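Side-chain contact in T-cell surface glycoprotein CD1A1 antigen (PDB 3JVG), which probably presents lipid antigens at the cell surface to T cells, as other members of the CD1 family do: residues Gly31-Gly36 against Ala175-Gln180. Residues are numbered along the deposited sequence; the frame is centred on the assembly and turned at random.
Sequences GDVKMG and ADLERQ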
loop_
_atom_site.group_PDB
_atom_site.type_symbol
_atom_site.label_atom_id
_atom_site.label_comp_id
_atom_site.label_asym_id
_atom_site.label_seq_id
_atom_site.Cartn_x
_atom_site.Cartn_y
_atom_site.Cartn_z
ATOM N N GLY A 31 -10.101 4.400 -1.717
ATOM C CA GLY A 31 -9.310 4.684 -0.509
ATOM C C GLY A 31 -8.311 3.550 -0.313
ATOM O O GLY A 31 -7.467 3.265 -1.211
ATOM N N ASP A 32 -8.381 2.871 0.830
ATOM C CA ASP A 32 -7.495 1.707 1.024
ATOM C C ASP A 32 -8.305 0.417 0.906
ATOM O O ASP A 32 -7.830 -0.616 1.306
ATOM C CB ASP A 32 -6.765 1.737 2.386
ATOM C CG ASP A 32 -7.720 1.831 3.563
ATOM O OD1 ASP A 32 -8.941 1.908 3.346
ATOM O OD2 ASP A 32 -7.261 1.832 4.747
ATOM N N VAL A 33 -9.538 0.493 0.418
ATOM C CA VAL A 33 -10.335 -0.717 0.207
ATOM C C VAL A 33 -10.021 -1.278 -1.180
ATOM O O VAL A 33 -10.219 -0.574 -2.217
ATOM C CB VAL A 33 -11.824 -0.437 0.310
ATOM C CG1 VAL A 33 -12.619 -1.706 -0.057
ATOM C CG2 VAL A 33 -12.222 0.141 1.705
ATOM N N LYS A 34 -9.504 -2.510 -1.218
ATOM C CA LYS A 34 -9.131 -3.121 -2.497
ATOM C C LYS A 34 -10.376 -3.605 -3.230
ATOM O O LYS A 34 -11.038 -4.519 -2.754
ATOM C CB LYS A 34 -8.128 -4.243 -2.285
ATOM C CG LYS A 34 -6.711 -3.698 -1.923
ATOM C CD LYS A 34 -5.763 -4.850 -1.488
ATOM C CE LYS A 34 -4.316 -4.344 -1.210
ATOM N NZ LYS A 34 -3.248 -5.441 -1.136
ATOM N N MET A 35 -10.692 -2.984 -4.386
ATOM C CA MET A 35 -11.915 -3.328 -5.109
ATOM C C MET A 35 -11.695 -4.599 -5.899
ATOM O O MET A 35 -12.563 -5.436 -5.950
ATOM C CB MET A 35 -12.354 -2.199 -6.043
ATOM C CG MET A 35 -12.776 -0.939 -5.277
ATOM S SD MET A 35 -13.401 0.249 -6.475
ATOM C CE MET A 35 -11.897 0.601 -7.366
ATOM N N GLY A 36 -10.536 -4.737 -6.514
ATOM C CA GLY A 36 -10.201 -5.914 -7.293
ATOM C C GLY A 36 -8.816 -5.811 -7.916
ATOM O O GLY A 36 -8.024 -4.903 -7.611
ATOM N N ALA A 175 -20.698 1.040 3.474
ATOM C CA ALA A 175 -20.363 0.155 4.596
ATOM C C ALA A 175 -18.869 -0.076 4.760
ATOM O O ALA A 175 -18.385 -0.084 5.877
ATOM C CB ALA A 175 -21.103 -1.180 4.461
ATOM N N ASP A 176 -18.130 -0.261 3.663
ATOM C CA ASP A 176 -16.681 -0.398 3.752
ATOM C C ASP A 176 -16.031 0.921 4.195
ATOM O O ASP A 176 -15.148 0.969 5.091
ATOM C CB ASP A 176 -16.122 -0.818 2.398
ATOM C CG ASP A 176 -16.439 -2.291 2.060
ATOM O OD1 ASP A 176 -16.993 -3.013 2.919
ATOM O OD2 ASP A 176 -16.079 -2.730 0.948
ATOM N N LEU A 177 -16.506 1.994 3.584
ATOM C CA LEU A 177 -15.878 3.273 3.750
ATOM C C LEU A 177 -16.094 3.741 5.171
ATOM O O LEU A 177 -15.220 4.377 5.749
ATOM C CB LEU A 177 -16.469 4.277 2.755
ATOM C CG LEU A 177 -15.746 4.729 1.502
ATOM C CD1 LEU A 177 -14.675 3.795 0.956
ATOM C CD2 LEU A 177 -16.738 5.118 0.396
ATOM N N GLU A 178 -17.244 3.400 5.758
ATOM C CA GLU A 178 -17.530 3.983 7.063
ATOM C C GLU A 178 -17.221 3.021 8.188
ATOM O O GLU A 178 -17.480 3.276 9.354
ATOM C CB GLU A 178 -18.974 4.481 7.125
ATOM C CG GLU A 178 -19.332 5.433 5.954
ATOM C CD GLU A 178 -20.511 6.349 6.265
ATOM O OE1 GLU A 178 -21.374 5.968 7.099
ATOM O OE2 GLU A 178 -20.550 7.466 5.678
ATOM N N ARG A 179 -16.665 1.885 7.818
ATOM C CA ARG A 179 -16.299 0.882 8.780
ATOM C C ARG A 179 -15.308 1.511 9.758
ATOM O O ARG A 179 -14.381 2.244 9.364
ATOM C CB ARG A 179 -15.722 -0.316 8.014
ATOM C CG ARG A 179 -14.813 -1.234 8.799
ATOM C CD ARG A 179 -14.513 -2.492 7.963
ATOM N NE ARG A 179 -13.544 -3.343 8.633
ATOM C CZ ARG A 179 -12.222 -3.203 8.507
ATOM N NH1 ARG A 179 -11.711 -2.271 7.709
ATOM N NH2 ARG A 179 -11.400 -4.007 9.153
ATOM N N GLN A 180 -15.546 1.321 11.040
ATOM C CA GLN A 180 -14.506 1.633 11.995
ATOM C C GLN A 180 -14.192 0.502 12.965
ATOM O O GLN A 180 -15.066 -0.269 13.352
ATOM C CB GLN A 180 -14.807 2.907 12.756
ATOM C CG GLN A 180 -16.140 2.932 13.362
ATOM C CD GLN A 180 -16.369 4.199 14.144
ATOM O OE1 GLN A 180 -16.188 5.308 13.624
ATOM N NE2 GLN A 180 -16.739 4.039 15.418
#
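Asp-176 OD2 takes a salt bridge from Arg-49 NE and a hydrogen bond from Trp-51 NE1, and against this twice-gripped oxygen, 3.7 Å away, lies the methyl CG1 of Val-33. The pair illustrates how a carboxylate whose polar partners lie elsewhere can still pack against an apolar neighbour; between 31-36 and 175-180 themselves there is no hydrogen bond. The two side chains cross at about a right angle, and both branches of the valine are used. With CG1 anti to the backbone N (chi1 174°), that methyl meets the carboxylate end, while CG2 faces the aspartate stem, 4.1 Å from Asp-176 CB. CG2 also makes a looser apolar contact with Leu-177 CD1 at 4.5 Å. Val-33 is buried.

The charges beside this patch look to other partners. Asp-32 OD1 stays 6.6 Å from Arg-179 NH1, yet Tyr-207 links the two residues, its hydroxyl hydrogen-bonded to OD1 and its ring in a cation-pi contact with Arg-179, while Asp-32 OD2 pairs with Tyr-241 OH and Arg-179 NH2 with Leu-239 O, all in the immunoglobulin C1-set domain. The contact thus sets the start of strand 33-38, in the sheet of the MHC-like domain, against helix 174-177, which follows the long helix 148-172 where the chain passes to the immunoglobulin domain.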